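Endonuclease/exonuclease/phosphatase (Beutenbergia cavernae DSM 12333, PDB 4RUW) belongs to the endonuclease/exonuclease/phosphatase family, pairing a DNase I-like domain with an Ig-like domain and carrying a zinc ion, its precise function not being established. Local coordinates at residues A[212-217]-A[248-253]; A[219-224]-A[259-264]; A[286-291]-A[399-404]. All coordinates share one frame; numbering follows the deposited sequence. Where two conformers were deposited one is given.

Contact 1 (A[212-217]-A[248-253]); sequences DQKEQL and YSQNNL
Lys214 and Gln250 cross at about a right angle, and the lysine ammonium lands on the amide oxygen of the glutamine: Lys214 NZ donates to Gln250 OE1 at 2.6 Å. The approach is bent and off-plane. The C=O...donor angle is 114°, and NZ stands tilted 35° from the carbonyl plane. The amide is turned with its oxygen, not its nitrogen, as the nearer atom; Lys214 NZ and Gln250 NE2 are 3.4 Å apart, two donors that do not bond. Glu211 is consistent with this choice, since one of its carboxylate oxygens forms a salt bridge with the lysine while the other accepts from Gln250 NE2, and would hold the amide in this rotation. A bend at the third torsion of Lys214 (chi3 60°) turns the end of an otherwise extended chain toward Gln250. Lys214 CD lies 3.7 Å from Gln250 CD. Leu253 adds an apolar touch, its CD2 standing 4.0 Å from Lys214 CE.

These side chains bridge helix 207-222 and the start of helix 251-260, with Gln250 at the N-cap position of the latter, in the DNase I-like domain. Met254 and Trp257, further along helix 251-260, also touch the lysine.

A second connection runs through water. It donates to Gln213 OE1 at 2.8 Å and to Asn251 OD1 at 2.6 Å, joining two amide side chains that do not meet directly. Gln213 NE2 is held by the carbonyl of Ser202, a bond consistent with its OE1 being the end turned to the water.

Contact 2 (A[219-224]-A[259-264]); sequences IVLDHV and AEDHLA
Asp261, Leu263 and Leu221 each have just over 50 Å² buried here, and they meet around the side chain of Leu221. The carboxylate of Asp261 touches its base: Asp261 OD2 lies 3.3 Å from Leu221 CB, a van der Waals approach to aliphatic carbon. Further out along the same leucine, the contact becomes apolar, with Leu221 CD2 at 3.8 Å from Leu263 CD1. The two leucines slant across one another. In Leu221, CG stands anti to the carbonyl carbon (chi1 -68°) and CD1 continues the extended chain (chi2 175°), while CD2, the other branch, meets the methyl of Leu263.

Segment 219-224 takes in the last part of helix 207-222 and the residues following it, in the DNase I-like domain; across from it, Asp261 is the first residue to leave helical geometry after helix 251-260, while Leu263 sits between that helix and the edge strand 264-265. Val224, beyond the first helix, reaches Leu263 tip to tip, with Val224 CG1 4.1 Å from Leu263 CD2. Leu263 thus offers one methyl to each partner. Ile258 touches both leucines, and Trp257 also packs on Leu221, extending the apolar surface along helix 251-260.

On the polar side, Asp222 OD1 lies 4.7 Å from Asp261 OD2, a separation that is doubtful because Asp222 was modelled in two conformers and it applies to one of them.

Contact 3 (A[286-291]-A[399-404]); sequences PESPHP and TSRDRC
Arg401 reaches Ser288 through a direct hydrogen bond, Arg401 NH2 donating to Ser288 OG at 2.9 Å with an N-H...acceptor angle of 156°. The hydroxyl lies at the edge of the guanidinium, 12° from its plane. Arg401 is extended from CG to NE, which carries the group from its beta turn across to segment 286-291.

A water also bridges the segments. It accepts from Arg401 NH1 at 2.9 Å and donates to Pro286 O at 2.8 Å; it is also hydrogen-bonded to Ser288 OG at 3.0 Å.

Nonpolar packing comes from Pro291, whose ring lies over one guanidinium face. Its CB is 3.7 Å from Arg401 NE, offset toward the rim, and its CG is 3.9 Å from Arg401 NH1.

The charge-charge partner is Asp292, the next residue after Pro291, which forms a salt bridge with Arg401 NE. The backbone at the base of the arginine forms an ST turn, in which Arg401 N donates to Thr399 OG1 at 3.1 Å, and a type I beta turn from Thr399 to Asp402.

Bonds from NE, NH1 and NH2, together with a proline over one face, would be expected to restrict both the tilt and the rotation of the guanidinium. The contact is thus a largely polar link between the DNase I-like and Ig-like domains, in which the positive charge is probably balanced chiefly by Asp292.

In the fold
Contacts 1 and 2 lie along the same two helices, 207-222 and 251-260, with centres 14 Å apart. Contact 1 joins them near the start of the second helix and contact 2 further along both, toward the later residues of each. Along the chain their segments alternate; both contacts link one helix pair within the DNase I-like domain. Contact 3 follows both in sequence and differs in kind: it pairs the loop before strand 296-300 with the loop between strands 390-396 and 405-410 of the Ig-like domain. Its centre is 20 Å from that of contact 1 and 24 Å from that of contact 2. Two contacts therefore pack elements within one domain, and the third joins the two domains.

Contact 1 (A[212-217]-A[248-253])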
loop_
_atom_site.group_PDB
_atom_site.type_symbol
_atom_site.label_atom_id
_atom_site.label_comp_id
_atom_site.label_asym_id
_atom_site.label_seq_id
_atom_site.Cartn_x
_atom_site.Cartn_y
_atom_site.Cartn_z
ATOM N N ASP A 212 13.853 -6.572 -10.045
ATOM C CA ASP A 212 14.155 -5.367 -9.284
ATOM C C ASP A 212 13.028 -5.000 -8.318
ATOM O O ASP A 212 13.313 -4.626 -7.183
ATOM C CB ASP A 212 14.490 -4.187 -10.196
ATOM C CG ASP A 212 15.864 -4.312 -10.827
ATOM O OD1 ASP A 212 16.696 -5.092 -10.307
ATOM O OD2 ASP A 212 16.110 -3.621 -11.833
ATOM N N GLN A 213 11.762 -5.094 -8.746
ATOM C CA GLN A 213 10.648 -4.853 -7.828
ATOM C C GLN A 213 10.802 -5.697 -6.573
ATOM O O GLN A 213 10.622 -5.205 -5.455
ATOM C CB GLN A 213 9.309 -5.200 -8.473
ATOM C CG GLN A 213 8.865 -4.294 -9.597
ATOM C CD GLN A 213 7.483 -4.671 -10.082
ATOM O OE1 GLN A 213 7.185 -5.853 -10.251
ATOM N NE2 GLN A 213 6.622 -3.675 -10.288
ATOM N N LYS A 214 11.139 -6.971 -6.754
ATOM C CA LYS A 214 11.307 -7.870 -5.615
ATOM C C LYS A 214 12.428 -7.421 -4.686
ATOM O O LYS A 214 12.270 -7.410 -3.459
ATOM C CB LYS A 214 11.567 -9.296 -6.100
ATOM C CG LYS A 214 10.332 -9.961 -6.680
ATOM C CD LYS A 214 10.678 -11.160 -7.542
ATOM C CE LYS A 214 11.422 -12.218 -6.774
ATOM N NZ LYS A 214 11.752 -13.385 -7.649
ATOM N N GLU A 215 13.571 -7.054 -5.251
ATOM C CA GLU A 215 14.679 -6.614 -4.408
ATOM C C GLU A 215 14.380 -5.291 -3.708
ATOM O O GLU A 215 14.734 -5.098 -2.539
ATOM C CB GLU A 215 15.964 -6.515 -5.216
ATOM C CG GLU A 215 16.433 -7.871 -5.732
ATOM C CD GLU A 215 17.914 -7.910 -6.003
ATOM O OE1 GLU A 215 18.420 -6.992 -6.676
ATOM O OE2 GLU A 215 18.574 -8.855 -5.529
ATOM N N GLN A 216 13.710 -4.382 -4.407
ATOM C CA GLN A 216 13.298 -3.117 -3.814
ATOM C C GLN A 216 12.339 -3.365 -2.664
ATOM O O GLN A 216 12.481 -2.789 -1.583
ATOM C CB GLN A 216 12.633 -2.240 -4.874
ATOM C CG GLN A 216 13.572 -1.828 -5.983
ATOM C CD GLN A 216 12.871 -1.184 -7.166
ATOM O OE1 GLN A 216 11.637 -1.133 -7.253
ATOM N NE2 GLN A 216 13.670 -0.673 -8.092
ATOM N N LEU A 217 11.345 -4.211 -2.900
ATOM C CA LEU A 217 10.357 -4.486 -1.873
ATOM C C LEU A 217 10.971 -5.125 -0.624
ATOM O O LEU A 217 10.567 -4.814 0.495
ATOM C CB LEU A 217 9.215 -5.330 -2.426
ATOM C CG LEU A 217 8.067 -5.619 -1.456
ATOM C CD1 LEU A 217 7.362 -4.341 -0.994
ATOM C CD2 LEU A 217 7.092 -6.575 -2.092
ATOM N N TYR A 248 6.483 -13.805 -16.178
ATOM C CA TYR A 248 7.476 -13.511 -15.143
ATOM C C TYR A 248 6.904 -12.715 -13.963
ATOM O O TYR A 248 7.644 -12.309 -13.065
ATOM C CB TYR A 248 8.666 -12.755 -15.745
ATOM C CG TYR A 248 8.257 -11.607 -16.634
ATOM C CD1 TYR A 248 8.201 -11.761 -18.018
ATOM C CD2 TYR A 248 7.930 -10.368 -16.098
ATOM C CE1 TYR A 248 7.821 -10.719 -18.833
ATOM C CE2 TYR A 248 7.546 -9.322 -16.903
ATOM C CZ TYR A 248 7.500 -9.499 -18.273
ATOM O OH TYR A 248 7.123 -8.456 -19.080
ATOM N N SER A 249 5.596 -12.485 -13.968
ATOM C CA SER A 249 4.967 -11.727 -12.897
ATOM C C SER A 249 5.089 -12.473 -11.574
ATOM O O SER A 249 4.883 -13.685 -11.519
ATOM C CB SER A 249 3.500 -11.471 -13.234
ATOM O OG SER A 249 2.885 -10.682 -12.234
ATOM N N GLN A 250 5.437 -11.753 -10.510
ATOM C CA GLN A 250 5.608 -12.385 -9.202
ATOM C C GLN A 250 4.887 -11.610 -8.101
ATOM O O GLN A 250 5.389 -11.441 -6.989
ATOM C CB GLN A 250 7.089 -12.595 -8.899
ATOM C CG GLN A 250 7.710 -13.599 -9.864
ATOM C CD GLN A 250 9.181 -13.776 -9.669
ATOM O OE1 GLN A 250 9.609 -14.400 -8.706
ATOM N NE2 GLN A 250 9.975 -13.235 -10.590
ATOM N N ASN A 251 3.679 -11.168 -8.428
ATOM C CA ASN A 251 2.861 -10.421 -7.493
ATOM C C ASN A 251 2.372 -11.232 -6.303
ATOM O O ASN A 251 2.396 -10.743 -5.178
ATOM C CB ASN A 251 1.692 -9.780 -8.228
ATOM C CG ASN A 251 2.152 -8.772 -9.255
ATOM O OD1 ASN A 251 3.227 -8.188 -9.132
ATOM N ND2 ASN A 251 1.330 -8.551 -10.272
ATOM N N ASN A 252 1.913 -12.460 -6.528
ATOM C CA ASN A 252 1.485 -13.275 -5.385
ATOM C C ASN A 252 2.614 -13.449 -4.373
ATOM O O ASN A 252 2.402 -13.346 -3.164
ATOM C CB ASN A 252 0.958 -14.642 -5.820
ATOM C CG ASN A 252 -0.445 -14.567 -6.378
ATOM O OD1 ASN A 252 -0.643 -14.154 -7.518
ATOM N ND2 ASN A 252 -1.433 -14.944 -5.570
ATOM N N LEU A 253 3.818 -13.704 -4.867
ATOM C CA LEU A 253 4.977 -13.845 -4.006
ATOM C C LEU A 253 5.219 -12.561 -3.197
ATOM O O LEU A 253 5.339 -12.593 -1.973
ATOM C CB LEU A 253 6.201 -14.201 -4.847
ATOM C CG LEU A 253 7.514 -14.379 -4.091
ATOM C CD1 LEU A 253 7.433 -15.542 -3.108
ATOM C CD2 LEU A 253 8.658 -14.572 -5.077
HETATM O O HOH W 1 4.763 -7.018 -10.913
#

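Contact 2 (A[219-224]-A[259-264])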
loop_
_atom_site.group_PDB
_atom_site.type_symbol
_atom_site.label_atom_id
_atom_site.label_comp_id
_atom_site.label_asym_id
_atom_site.label_seq_id
_atom_site.Cartn_x
_atom_site.Cartn_y
_atom_site.Cartn_z
ATOM N N ILE A 219 13.878 -4.591 0.596
ATOM C CA ILE A 219 14.528 -3.525 1.353
ATOM C C ILE A 219 13.475 -2.667 2.061
ATOM O O ILE A 219 13.606 -2.351 3.244
ATOM C CB ILE A 219 15.417 -2.671 0.450
ATOM C CG1 ILE A 219 16.609 -3.503 -0.015
ATOM C CG2 ILE A 219 15.901 -1.425 1.180
ATOM C CD1 ILE A 219 17.309 -2.946 -1.213
ATOM N N VAL A 220 12.411 -2.318 1.351
ATOM C CA VAL A 220 11.338 -1.539 1.958
ATOM C C VAL A 220 10.777 -2.256 3.188
ATOM O O VAL A 220 10.663 -1.674 4.273
ATOM C CB VAL A 220 10.220 -1.273 0.945
ATOM C CG1 VAL A 220 8.987 -0.715 1.626
ATOM C CG2 VAL A 220 10.720 -0.328 -0.134
ATOM N N LEU A 221 10.454 -3.536 3.037
ATOM C CA LEU A 221 9.840 -4.274 4.135
ATOM C C LEU A 221 10.770 -4.409 5.332
ATOM O O LEU A 221 10.333 -4.380 6.477
ATOM C CB LEU A 221 9.361 -5.645 3.664
ATOM C CG LEU A 221 8.190 -5.625 2.678
ATOM C CD1 LEU A 221 7.886 -7.038 2.195
ATOM C CD2 LEU A 221 6.960 -4.993 3.315
ATOM N N ASP A 222 12.061 -4.542 5.062
ATOM C CA ASP A 222 13.019 -4.680 6.148
ATOM C C ASP A 222 13.167 -3.377 6.941
ATOM O O ASP A 222 13.725 -3.374 8.027
ATOM C CB ASP A 222 14.357 -5.209 5.621
ATOM C CG ASP A 222 14.276 -6.681 5.198
ATOM O OD1 ASP A 222 13.251 -7.337 5.475
ATOM O OD2 ASP A 222 15.244 -7.199 4.602
ATOM N N HIS A 223 12.646 -2.280 6.392
ATOM C CA HIS A 223 12.638 -0.986 7.076
ATOM C C HIS A 223 11.332 -0.678 7.810
ATOM O O HIS A 223 11.220 0.361 8.460
ATOM C CB HIS A 223 12.972 0.149 6.104
ATOM C CG HIS A 223 14.423 0.237 5.777
ATOM N ND1 HIS A 223 15.033 -0.597 4.861
ATOM C CD2 HIS A 223 15.396 1.045 6.255
ATOM C CE1 HIS A 223 16.320 -0.307 4.797
ATOM N NE2 HIS A 223 16.566 0.685 5.631
ATOM N N VAL A 224 10.352 -1.571 7.718
ATOM C CA VAL A 224 9.098 -1.393 8.445
ATOM C C VAL A 224 9.131 -2.168 9.756
ATOM O O VAL A 224 9.453 -3.353 9.777
ATOM C CB VAL A 224 7.885 -1.877 7.635
ATOM C CG1 VAL A 224 6.614 -1.638 8.420
ATOM C CG2 VAL A 224 7.812 -1.160 6.320
ATOM N N ALA A 259 2.318 -9.501 3.656
ATOM C CA ALA A 259 1.431 -10.047 4.670
ATOM C C ALA A 259 2.226 -10.685 5.813
ATOM O O ALA A 259 1.871 -10.523 6.981
ATOM C CB ALA A 259 0.476 -11.051 4.048
ATOM N N GLU A 260 3.381 -11.469 5.488
ATOM C CA GLU A 260 4.251 -12.103 6.492
ATOM C C GLU A 260 4.826 -11.087 7.448
ATOM O O GLU A 260 5.114 -11.393 8.603
ATOM C CB GLU A 260 5.455 -12.795 5.833
ATOM C CG GLU A 260 5.193 -14.003 4.965
ATOM C CD GLU A 260 6.477 -14.525 4.330
ATOM O OE1 GLU A 260 7.516 -13.841 4.414
ATOM O OE2 GLU A 260 6.459 -15.635 3.763
ATOM N N ASP A 261 4.973 -9.823 6.932
ATOM C CA ASP A 261 5.545 -8.757 7.743
ATOM C C ASP A 261 4.517 -7.963 8.543
ATOM O O ASP A 261 4.816 -6.877 9.051
ATOM C CB ASP A 261 6.399 -7.844 6.879
ATOM C CG ASP A 261 7.810 -8.366 6.730
ATOM O OD1 ASP A 261 8.078 -9.498 7.191
ATOM O OD2 ASP A 261 8.652 -7.648 6.160
ATOM N N HIS A 262 3.311 -8.519 8.650
ATOM C CA HIS A 262 2.257 -8.005 9.528
ATOM C C HIS A 262 1.631 -6.731 8.998
ATOM O O HIS A 262 1.080 -5.953 9.764
ATOM C CB HIS A 262 2.753 -7.770 10.961
ATOM C CG HIS A 262 3.582 -8.889 11.497
ATOM N ND1 HIS A 262 3.042 -10.110 11.848
ATOM C CD2 HIS A 262 4.910 -8.989 11.725
ATOM C CE1 HIS A 262 4.002 -10.904 12.282
ATOM N NE2 HIS A 262 5.150 -10.249 12.218
ATOM N N LEU A 263 1.706 -6.521 7.691
ATOM C CA LEU A 263 1.087 -5.348 7.091
ATOM C C LEU A 263 -0.232 -5.733 6.446
ATOM O O LEU A 263 -0.308 -6.750 5.766
ATOM C CB LEU A 263 2.024 -4.722 6.054
ATOM C CG LEU A 263 3.246 -4.019 6.643
ATOM C CD1 LEU A 263 4.267 -3.689 5.583
ATOM C CD2 LEU A 263 2.795 -2.732 7.328
ATOM N N ALA A 264 -1.258 -4.910 6.651
ATOM C CA ALA A 264 -2.582 -5.141 6.080
ATOM C C ALA A 264 -2.820 -4.149 4.952
ATOM O O ALA A 264 -2.545 -2.955 5.100
ATOM C CB ALA A 264 -3.648 -4.981 7.150
#

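Contact 3 (A[286-291]-A[399-404])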
loop_
_atom_site.group_PDB
_atom_site.type_symbol
_atom_site.label_atom_id
_atom_site.label_comp_id
_atom_site.label_asym_id
_atom_site.label_seq_id
_atom_site.Cartn_x
_atom_site.Cartn_y
_atom_site.Cartn_z
ATOM N N PRO A 286 -15.541 -2.168 -16.297
ATOM C CA PRO A 286 -15.647 -3.503 -15.692
ATOM C C PRO A 286 -14.832 -4.577 -16.415
ATOM O O PRO A 286 -14.535 -5.618 -15.826
ATOM C CB PRO A 286 -17.147 -3.821 -15.785
ATOM C CG PRO A 286 -17.653 -2.954 -16.883
ATOM C CD PRO A 286 -16.825 -1.703 -16.847
ATOM N N GLU A 287 -14.459 -4.328 -17.662
ATOM C CA GLU A 287 -13.777 -5.344 -18.454
ATOM C C GLU A 287 -12.316 -5.518 -18.030
ATOM O O GLU A 287 -11.650 -4.562 -17.638
ATOM C CB GLU A 287 -13.889 -5.026 -19.951
ATOM C CG GLU A 287 -13.220 -3.726 -20.374
ATOM C CD GLU A 287 -14.143 -2.513 -20.377
ATOM O OE1 GLU A 287 -15.099 -2.446 -19.573
ATOM O OE2 GLU A 287 -13.895 -1.605 -21.196
ATOM N N SER A 288 -11.828 -6.749 -18.099
ATOM C CA SER A 288 -10.447 -7.035 -17.727
ATOM C C SER A 288 -9.479 -6.316 -18.662
ATOM O O SER A 288 -9.768 -6.165 -19.854
ATOM C CB SER A 288 -10.200 -8.542 -17.753
ATOM O OG SER A 288 -11.034 -9.187 -16.803
ATOM N N PRO A 289 -8.317 -5.887 -18.140
ATOM C CA PRO A 289 -7.792 -6.089 -16.781
ATOM C C PRO A 289 -8.064 -4.907 -15.857
ATOM O O PRO A 289 -7.407 -4.775 -14.825
ATOM C CB PRO A 289 -6.290 -6.159 -17.029
ATOM C CG PRO A 289 -6.090 -5.143 -18.111
ATOM C CD PRO A 289 -7.303 -5.279 -19.023
ATOM N N HIS A 290 -9.004 -4.049 -16.219
ATOM C CA HIS A 290 -9.140 -2.779 -15.510
ATOM C C HIS A 290 -9.402 -2.853 -14.006
ATOM O O HIS A 290 -8.749 -2.127 -13.250
ATOM C CB HIS A 290 -10.071 -1.848 -16.278
ATOM C CG HIS A 290 -9.540 -1.555 -17.639
ATOM N ND1 HIS A 290 -8.473 -0.714 -17.835
ATOM C CD2 HIS A 290 -9.833 -2.096 -18.843
ATOM C CE1 HIS A 290 -8.165 -0.700 -19.124
ATOM N NE2 HIS A 290 -8.970 -1.535 -19.752
ATOM N N PRO A 291 -10.300 -3.754 -13.553
ATOM C CA PRO A 291 -10.524 -3.818 -12.100
ATOM C C PRO A 291 -9.319 -4.341 -11.324
ATOM O O PRO A 291 -9.289 -4.211 -10.096
ATOM C CB PRO A 291 -11.708 -4.781 -11.965
ATOM C CG PRO A 291 -12.420 -4.680 -13.283
ATOM C CD PRO A 291 -11.312 -4.537 -14.286
ATOM N N THR A 399 -12.668 -13.751 -5.417
ATOM C CA THR A 399 -11.379 -13.575 -6.090
ATOM C C THR A 399 -10.633 -12.406 -5.467
ATOM O O THR A 399 -11.135 -11.754 -4.551
ATOM C CB THR A 399 -11.522 -13.283 -7.602
ATOM O OG1 THR A 399 -11.969 -11.934 -7.788
ATOM C CG2 THR A 399 -12.481 -14.259 -8.281
ATOM N N SER A 400 -9.443 -12.113 -5.980
ATOM C CA SER A 400 -8.685 -10.966 -5.503
ATOM C C SER A 400 -9.401 -9.630 -5.714
ATOM O O SER A 400 -9.024 -8.625 -5.120
ATOM C CB SER A 400 -7.311 -10.922 -6.170
ATOM O OG SER A 400 -7.415 -10.601 -7.547
ATOM N N ARG A 401 -10.422 -9.607 -6.562
ATOM C CA ARG A 401 -11.199 -8.381 -6.764
ATOM C C ARG A 401 -12.175 -8.087 -5.627
ATOM O O ARG A 401 -12.749 -6.999 -5.569
ATOM C CB ARG A 401 -11.952 -8.430 -8.090
ATOM C CG ARG A 401 -11.037 -8.435 -9.297
ATOM C CD ARG A 401 -11.841 -8.414 -10.575
ATOM N NE ARG A 401 -10.977 -8.437 -11.745
ATOM C CZ ARG A 401 -11.424 -8.482 -12.994
ATOM N NH1 ARG A 401 -12.729 -8.524 -13.226
ATOM N NH2 ARG A 401 -10.569 -8.491 -14.005
ATOM N N ASP A 402 -12.358 -9.053 -4.728
ATOM C CA ASP A 402 -13.344 -8.943 -3.662
ATOM C C ASP A 402 -12.699 -8.651 -2.315
ATOM O O ASP A 402 -11.582 -9.093 -2.029
ATOM C CB ASP A 402 -14.160 -10.233 -3.563
ATOM C CG ASP A 402 -14.814 -10.609 -4.868
ATOM O OD1 ASP A 402 -15.271 -9.699 -5.591
ATOM O OD2 ASP A 402 -14.849 -11.817 -5.178
ATOM N N ARG A 403 -13.434 -7.914 -1.491
ATOM C CA ARG A 403 -13.024 -7.536 -0.150
ATOM C C ARG A 403 -12.663 -8.765 0.685
ATOM O O ARG A 403 -13.303 -9.806 0.561
ATOM C CB ARG A 403 -14.200 -6.790 0.484
ATOM C CG ARG A 403 -13.977 -6.231 1.864
ATOM C CD ARG A 403 -15.210 -5.467 2.297
ATOM N NE ARG A 403 -15.073 -4.997 3.669
ATOM C CZ ARG A 403 -15.995 -4.299 4.320
ATOM N NH1 ARG A 403 -17.139 -3.995 3.724
ATOM N NH2 ARG A 403 -15.772 -3.917 5.569
ATOM N N CYS A 404 -11.638 -8.621 1.534
ATOM C CA CYS A 404 -11.239 -9.643 2.516
ATOM C C CYS A 404 -12.331 -9.867 3.562
ATOM O O CYS A 404 -13.247 -9.054 3.704
ATOM C CB CYS A 404 -9.958 -9.229 3.264
ATOM S SG CYS A 404 -8.371 -9.317 2.378
HETATM O O HOH W 2 -13.725 -8.255 -15.896
#